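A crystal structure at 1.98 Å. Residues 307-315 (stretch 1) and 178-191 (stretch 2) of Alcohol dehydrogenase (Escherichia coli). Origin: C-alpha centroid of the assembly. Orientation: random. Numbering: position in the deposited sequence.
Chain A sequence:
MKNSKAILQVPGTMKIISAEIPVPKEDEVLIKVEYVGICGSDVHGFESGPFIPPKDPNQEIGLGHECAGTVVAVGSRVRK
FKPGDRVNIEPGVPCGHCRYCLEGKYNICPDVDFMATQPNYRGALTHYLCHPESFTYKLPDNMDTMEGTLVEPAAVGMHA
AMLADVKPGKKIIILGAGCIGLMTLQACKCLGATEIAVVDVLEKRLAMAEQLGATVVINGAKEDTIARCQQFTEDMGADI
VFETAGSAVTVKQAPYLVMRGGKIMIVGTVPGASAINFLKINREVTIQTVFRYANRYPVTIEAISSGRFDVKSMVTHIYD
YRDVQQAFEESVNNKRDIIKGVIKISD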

ATOM      1  N   GLY A 307      14.157 -11.271   5.574  1.00 39.13           N
ATOM      2  CA  GLY A 307      13.501 -12.426   5.003  1.00 37.52           C
ATOM      3  C   GLY A 307      12.210 -12.818   5.686  1.00 36.16           C
ATOM      4  O   GLY A 307      11.467 -13.652   5.148  1.00 35.47           O
ATOM      5  N   ARG A 308      11.915 -12.243   6.854  1.00 34.20           N
ATOM      6  CA  ARG A 308      10.685 -12.586   7.559  1.00 36.26           C
ATOM      7  C   ARG A 308       9.453 -12.116   6.798  1.00 34.15           C
ATOM      8  O   ARG A 308       8.408 -12.776   6.841  1.00 36.67           O
ATOM      9  CB  ARG A 308      10.701 -11.981   8.964  1.00 37.64           C
ATOM     10  CG  ARG A 308       9.582 -12.471   9.866  1.00 40.16           C
ATOM     11  CD  ARG A 308       9.850 -12.122  11.326  1.00 43.06           C
ATOM     12  NE  ARG A 308      10.963 -12.888  11.883  1.00 47.13           N
ATOM     13  CZ  ARG A 308      11.455 -12.708  13.106  1.00 48.48           C
ATOM     14  NH1 ARG A 308      10.933 -11.784  13.905  1.00 46.59           N
ATOM     15  NH2 ARG A 308      12.468 -13.449  13.534  1.00 50.60           N
ATOM     16  N   PHE A 309       9.562 -10.997   6.094  1.00 30.84           N
ATOM     17  CA  PHE A 309       8.474 -10.399   5.331  1.00 31.52           C
ATOM     18  C   PHE A 309       8.834 -10.559   3.855  1.00 32.95           C
ATOM     19  O   PHE A 309       9.828  -9.989   3.395  1.00 33.45           O
ATOM     20  CB  PHE A 309       8.319  -8.932   5.734  1.00 31.38           C
ATOM     21  CG  PHE A 309       6.983  -8.319   5.400  1.00 30.34           C
ATOM     22  CD1 PHE A 309       6.249  -7.682   6.385  1.00 29.38           C
ATOM     23  CD2 PHE A 309       6.492  -8.330   4.100  1.00 31.64           C
ATOM     24  CE1 PHE A 309       5.032  -7.094   6.092  1.00 28.54           C
ATOM     25  CE2 PHE A 309       5.275  -7.742   3.800  1.00 32.68           C
ATOM     26  CZ  PHE A 309       4.546  -7.120   4.798  1.00 29.94           C
ATOM     27  N   ASP A 310       8.043 -11.350   3.121  1.00 34.14           N
ATOM     28  CA  ASP A 310       8.343 -11.714   1.728  1.00 35.18           C
ATOM     29  C   ASP A 310       7.453 -10.893   0.797  1.00 35.78           C
ATOM     30  O   ASP A 310       6.256 -11.162   0.670  1.00 35.97           O
ATOM     31  CB  ASP A 310       8.140 -13.215   1.518  1.00 38.17           C
ATOM     32  CG  ASP A 310       8.479 -13.688   0.093  1.00 42.14           C
ATOM     33  OD1 ASP A 310       8.723 -12.858  -0.811  1.00 44.21           O
ATOM     34  OD2 ASP A 310       8.489 -14.918  -0.125  1.00 45.79           O
ATOM     35  N   VAL A 311       8.046  -9.899   0.129  1.00 33.84           N
ATOM     36  CA  VAL A 311       7.324  -9.120  -0.876  1.00 33.28           C
ATOM     37  C   VAL A 311       7.654  -9.550  -2.305  1.00 35.92           C
ATOM     38  O   VAL A 311       6.845  -9.301  -3.214  1.00 36.88           O
ATOM     39  CB  VAL A 311       7.579  -7.604  -0.708  1.00 32.73           C
ATOM     40  CG1 VAL A 311       7.003  -7.110   0.606  1.00 31.93           C
ATOM     41  CG2 VAL A 311       9.069  -7.278  -0.802  1.00 31.93           C
ATOM     42  N   LYS A 312       8.805 -10.192  -2.529  1.00 36.46           N
ATOM     43  CA  LYS A 312       9.181 -10.612  -3.875  1.00 40.18           C
ATOM     44  C   LYS A 312       8.235 -11.682  -4.401  1.00 39.84           C
ATOM     45  O   LYS A 312       7.862 -11.664  -5.580  1.00 40.90           O
ATOM     46  CB  LYS A 312      10.623 -11.120  -3.875  1.00 45.67           C
ATOM     47  CG  LYS A 312      11.042 -11.845  -5.143  1.00 52.26           C
ATOM     48  CD  LYS A 312      12.526 -12.184  -5.117  1.00 57.25           C
ATOM     49  CE  LYS A 312      13.370 -10.954  -4.811  1.00 59.99           C
ATOM     50  NZ  LYS A 312      13.151  -9.864  -5.803  1.00 61.60           N
ATOM     51  N   SER A 313       7.831 -12.619  -3.540  1.00 36.13           N
ATOM     52  CA  SER A 313       6.925 -13.680  -3.957  1.00 37.32           C
ATOM     53  C   SER A 313       5.548 -13.158  -4.342  1.00 36.60           C
ATOM     54  O   SER A 313       4.777 -13.889  -4.969  1.00 37.59           O
ATOM     55  CB  SER A 313       6.784 -14.718  -2.844  1.00 39.86           C
ATOM     56  OG  SER A 313       7.985 -15.449  -2.666  1.00 41.69           O
ATOM     57  N   MET A 314       5.209 -11.921  -3.980  1.00 35.76           N
ATOM     58  CA  MET A 314       3.881 -11.416  -4.297  1.00 35.12           C
ATOM     59  C   MET A 314       3.782 -10.881  -5.719  1.00 37.23           C
ATOM     60  O   MET A 314       2.676 -10.831  -6.270  1.00 38.83           O
ATOM     61  CB  MET A 314       3.485 -10.336  -3.289  1.00 35.18           C
ATOM     62  CG  MET A 314       3.508 -10.845  -1.857  1.00 35.45           C
ATOM     63  SD  MET A 314       3.089  -9.581  -0.647  1.00 35.26           S
ATOM     64  CE  MET A 314       1.533  -8.992  -1.325  1.00 34.83           C
ATOM     65  N   VAL A 315       4.906 -10.519  -6.334  1.00 36.85           N
ATOM     66  CA  VAL A 315       4.895  -9.946  -7.679  1.00 39.64           C
ATOM     67  C   VAL A 315       4.517 -11.042  -8.669  1.00 44.51           C
ATOM     68  O   VAL A 315       5.272 -11.995  -8.879  1.00 46.28           O
ATOM     69  CB  VAL A 315       6.244  -9.318  -8.036  1.00 38.60           C
ATOM     70  CG1 VAL A 315       6.194  -8.720  -9.434  1.00 38.39           C
ATOM     71  CG2 VAL A 315       6.602  -8.251  -7.023  1.00 37.31           C
TER
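Stretch 2 (178-191) GCIGLMTLQACKCL

The contact is keyed by one side chain that reads a backbone. Gln 186, on the helix of stretch 2, places its amide against Asp 310 of stretch 1 so that both halves of the carboxamide are used: Asp 310 N donates to Gln 186 OE1 at 2.7 Å, and Gln 186 NE2 donates to Asp 310 O at 2.7 Å. Both bonds are nearly straight, with angles of 166° and 173° at the hydrogen. The rule is a simple one. Asp 310 is a loop residue in an extended conformation (phi/psi -103/106), and a glutamine whose CA-to-CB bond points toward the loop meets its N-H and C=O with an acceptor and a donor at once. With chi1 m and chi2 t, the side chain reaches the loop from a buried position.

The carboxylate of Asp 310 leads away from the helix and works within its own stretch. Ser 313 N donates to Asp 310 OD1 at 2.9 Å, and Ser 313 OG donates to Asp 310 OD2 at 2.6 Å, fastening the turn that follows. The backbone of Asp 310 thus bonds to the helix, while its carboxylate bonds within the loop.

Further toward the C-terminal end of the helix, two waters carry the polar contact. Water 1 accepts from Lys 189 NZ at 2.4 Å and donates to Arg 308 O at 3.1 Å; water 2 accepts from Arg 308 NH1 at 2.9 Å and donates to Cys 190 O at 2.7 Å. Direct contact here is apolar in character, Arg 308 CG lying 3.8 Å from Cys 190 SG.

Stretch 2 is helical from Cys 179 to Cys 190, with Gly 178 at the N-cap position. Stretch 1 has no regular helix alongside it, although Lys 312 to Met 314 have helical phi/psi. The register shows the two chains running in opposite senses: Arg 308 lies nearest Cys 190, Phe 309 nearest Gln 186, Val 311 nearest Met 183 and Met 314 nearest Cys 179, with CA separations of 7.1, 5.9, 8.1 and 7.7 Å. The contacting residues 179, 182, 183, 186, 187 and 190 recur at intervals of three and four, as one side of a helix should.

Phe 309 gives the largest covered area on stretch 1. Gln 186 CB sits over its ring face, 3.5 Å from the Phe 309 ring centroid and 9° off the normal, so the glutamine packs with its aliphatic base while its amide binds the next residue. Met 183 SD is at the ring edge, 3.5 Å from Phe 309 CE2, and Phe 309 CE1 approaches Ala 187 CB at 4.3 Å.

Methionines fill the other end. Met 314 points toward the helix, its CE 3.7 Å from Leu 182 CB and 4.2 Å from Cys 179 SG, while Met 314 SD meets Met 183 SD at 3.7 Å. Val 311 CG1 touches Met 183 CE at 3.8 Å. Together the stretches bury 526 Å².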

ATOM      1  N   GLY A 178      -6.031  -9.878  -1.175  1.00 31.82           N
ATOM      2  CA  GLY A 178      -5.337  -9.082  -2.159  1.00 31.75           C
ATOM      3  C   GLY A 178      -4.035  -8.559  -1.572  1.00 30.68           C
ATOM      4  O   GLY A 178      -3.598  -8.954  -0.491  1.00 28.17           O
ATOM      5  N   CYS A 179      -3.417  -7.631  -2.306  1.00 30.16           N
ATOM      6  CA  CYS A 179      -2.103  -7.127  -1.910  1.00 31.26           C
ATOM      7  C   CYS A 179      -2.093  -6.648  -0.459  1.00 29.73           C
ATOM      8  O   CYS A 179      -1.274  -7.099   0.349  1.00 29.67           O
ATOM      9  CB  CYS A 179      -1.665  -5.999  -2.845  1.00 32.26           C
ATOM     10  SG  CYS A 179      -0.097  -5.249  -2.340  1.00 34.62           S
ATOM     11  N   ILE A 180      -3.022  -5.762  -0.099  1.00 29.81           N
ATOM     12  CA  ILE A 180      -3.005  -5.183   1.240  1.00 31.35           C
ATOM     13  C   ILE A 180      -3.339  -6.225   2.305  1.00 27.83           C
ATOM     14  O   ILE A 180      -2.806  -6.173   3.422  1.00 26.31           O
ATOM     15  CB  ILE A 180      -3.960  -3.978   1.307  1.00 34.03           C
ATOM     16  CG1 ILE A 180      -3.582  -2.949   0.238  1.00 34.87           C
ATOM     17  CG2 ILE A 180      -3.901  -3.353   2.678  1.00 32.68           C
ATOM     18  CD1 ILE A 180      -2.177  -2.390   0.400  1.00 34.29           C
ATOM     19  N   GLY A 181      -4.209  -7.187   1.988  1.00 25.39           N
ATOM     20  CA  GLY A 181      -4.499  -8.245   2.944  1.00 24.39           C
ATOM     21  C   GLY A 181      -3.303  -9.144   3.199  1.00 25.90           C
ATOM     22  O   GLY A 181      -3.070  -9.583   4.330  1.00 27.32           O
ATOM     23  N   LEU A 182      -2.527  -9.427   2.152  1.00 26.35           N
ATOM     24  CA  LEU A 182      -1.323 -10.234   2.310  1.00 23.06           C
ATOM     25  C   LEU A 182      -0.235  -9.462   3.044  1.00 23.74           C
ATOM     26  O   LEU A 182       0.499 -10.039   3.858  1.00 24.86           O
ATOM     27  CB  LEU A 182      -0.838 -10.704   0.937  1.00 24.62           C
ATOM     28  CG  LEU A 182      -1.856 -11.607   0.238  1.00 26.36           C
ATOM     29  CD1 LEU A 182      -1.404 -11.956  -1.167  1.00 31.21           C
ATOM     30  CD2 LEU A 182      -2.093 -12.864   1.063  1.00 28.73           C
ATOM     31  N   MET A 183      -0.118  -8.156   2.779  1.00 25.17           N
ATOM     32  CA  MET A 183       0.795  -7.321   3.556  1.00 23.60           C
ATOM     33  C   MET A 183       0.408  -7.307   5.029  1.00 25.26           C
ATOM     34  O   MET A 183       1.275  -7.397   5.905  1.00 24.89           O
ATOM     35  CB  MET A 183       0.817  -5.893   3.013  1.00 21.91           C
ATOM     36  CG  MET A 183       1.382  -5.748   1.607  1.00 25.14           C
ATOM     37  SD  MET A 183       2.971  -6.559   1.397  1.00 27.67           S
ATOM     38  CE  MET A 183       3.489  -5.909  -0.195  1.00 27.21           C
ATOM     39  N   THR A 184      -0.891  -7.173   5.316  1.00 24.18           N
ATOM     40  CA  THR A 184      -1.355  -7.171   6.701  1.00 24.62           C
ATOM     41  C   THR A 184      -1.076  -8.511   7.374  1.00 24.41           C
ATOM     42  O   THR A 184      -0.652  -8.555   8.535  1.00 25.62           O
ATOM     43  CB  THR A 184      -2.848  -6.838   6.749  1.00 26.19           C
ATOM     44  OG1 THR A 184      -3.083  -5.595   6.070  1.00 27.26           O
ATOM     45  CG2 THR A 184      -3.327  -6.720   8.195  1.00 26.47           C
ATOM     46  N   LEU A 185      -1.286  -9.612   6.648  1.00 25.91           N
ATOM     47  CA  LEU A 185      -0.971 -10.944   7.164  1.00 26.48           C
ATOM     48  C   LEU A 185       0.490 -11.048   7.591  1.00 27.20           C
ATOM     49  O   LEU A 185       0.797 -11.475   8.710  1.00 28.12           O
ATOM     50  CB  LEU A 185      -1.308 -11.989   6.099  1.00 28.05           C
ATOM     51  CG  LEU A 185      -0.656 -13.371   6.128  1.00 27.16           C
ATOM     52  CD1 LEU A 185      -1.116 -14.149   7.362  1.00 28.68           C
ATOM     53  CD2 LEU A 185      -0.984 -14.121   4.826  1.00 25.68           C
ATOM     54  N   GLN A 186       1.410 -10.657   6.709  1.00 25.46           N
ATOM     55  CA  GLN A 186       2.824 -10.742   7.050  1.00 26.09           C
ATOM     56  C   GLN A 186       3.182  -9.785   8.184  1.00 26.01           C
ATOM     57  O   GLN A 186       4.024 -10.104   9.033  1.00 24.80           O
ATOM     58  CB  GLN A 186       3.663 -10.476   5.805  1.00 27.97           C
ATOM     59  CG  GLN A 186       3.405 -11.494   4.704  1.00 28.25           C
ATOM     60  CD  GLN A 186       4.521 -11.547   3.697  1.00 28.89           C
ATOM     61  OE1 GLN A 186       5.566 -12.134   3.952  1.00 29.93           O
ATOM     62  NE2 GLN A 186       4.307 -10.933   2.537  1.00 28.85           N
ATOM     63  N   ALA A 187       2.535  -8.618   8.235  1.00 26.21           N
ATOM     64  CA  ALA A 187       2.765  -7.718   9.362  1.00 26.39           C
ATOM     65  C   ALA A 187       2.293  -8.347  10.668  1.00 27.65           C
ATOM     66  O   ALA A 187       2.998  -8.288  11.682  1.00 26.62           O
ATOM     67  CB  ALA A 187       2.074  -6.377   9.124  1.00 23.34           C
ATOM     68  N   CYS A 188       1.111  -8.975  10.660  1.00 28.48           N
ATOM     69  CA  CYS A 188       0.631  -9.651  11.863  1.00 28.89           C
ATOM     70  C   CYS A 188       1.598 -10.743  12.304  1.00 29.59           C
ATOM     71  O   CYS A 188       1.833 -10.926  13.504  1.00 29.05           O
ATOM     72  CB  CYS A 188      -0.764 -10.230  11.631  1.00 27.65           C
ATOM     73  SG  CYS A 188      -2.055  -8.975  11.464  1.00 27.74           S
ATOM     74  N   LYS A 189       2.174 -11.473  11.345  1.00 29.98           N
ATOM     75  CA  LYS A 189       3.169 -12.486  11.692  1.00 29.24           C
ATOM     76  C   LYS A 189       4.397 -11.856  12.334  1.00 27.83           C
ATOM     77  O   LYS A 189       4.928 -12.373  13.326  1.00 28.28           O
ATOM     78  CB  LYS A 189       3.581 -13.270  10.446  1.00 33.49           C
ATOM     79  CG  LYS A 189       2.479 -14.111   9.834  1.00 40.23           C
ATOM     80  CD  LYS A 189       3.008 -15.478   9.419  1.00 48.23           C
ATOM     81  CE  LYS A 189       3.964 -15.369   8.240  1.00 51.61           C
ATOM     82  NZ  LYS A 189       5.101 -16.331   8.336  1.00 55.94           N
ATOM     83  N   CYS A 190       4.869 -10.735  11.784  1.00 26.79           N
ATOM     84  CA  CYS A 190       6.052 -10.082  12.331  1.00 27.63           C
ATOM     85  C   CYS A 190       5.809  -9.574  13.744  1.00 26.98           C
ATOM     86  O   CYS A 190       6.753  -9.475  14.532  1.00 29.44           O
ATOM     87  CB  CYS A 190       6.481  -8.932  11.423  1.00 30.72           C
ATOM     88  SG  CYS A 190       7.165  -9.489   9.848  1.00 35.31           S
ATOM     89  N   LEU A 191       4.564  -9.251  14.082  1.00 28.36           N
ATOM     90  CA  LEU A 191       4.214  -8.812  15.427  1.00 28.95           C
ATOM     91  C   LEU A 191       3.874  -9.974  16.355  1.00 26.07           C
ATOM     92  O   LEU A 191       3.442  -9.742  17.489  1.00 29.07           O
ATOM     93  CB  LEU A 191       3.051  -7.816  15.372  1.00 30.16           C
ATOM     94  CG  LEU A 191       3.465  -6.349  15.229  1.00 31.52           C
ATOM     95  CD1 LEU A 191       3.970  -6.057  13.820  1.00 30.74           C
ATOM     96  CD2 LEU A 191       2.309  -5.434  15.578  1.00 35.33           C
TER
HETATM   97  O   HOH W   1       7.348 -15.437   7.981  1.00 79.14           O
HETATM   98  O   HOH W   2       9.335  -9.422  13.772  1.00 33.01           O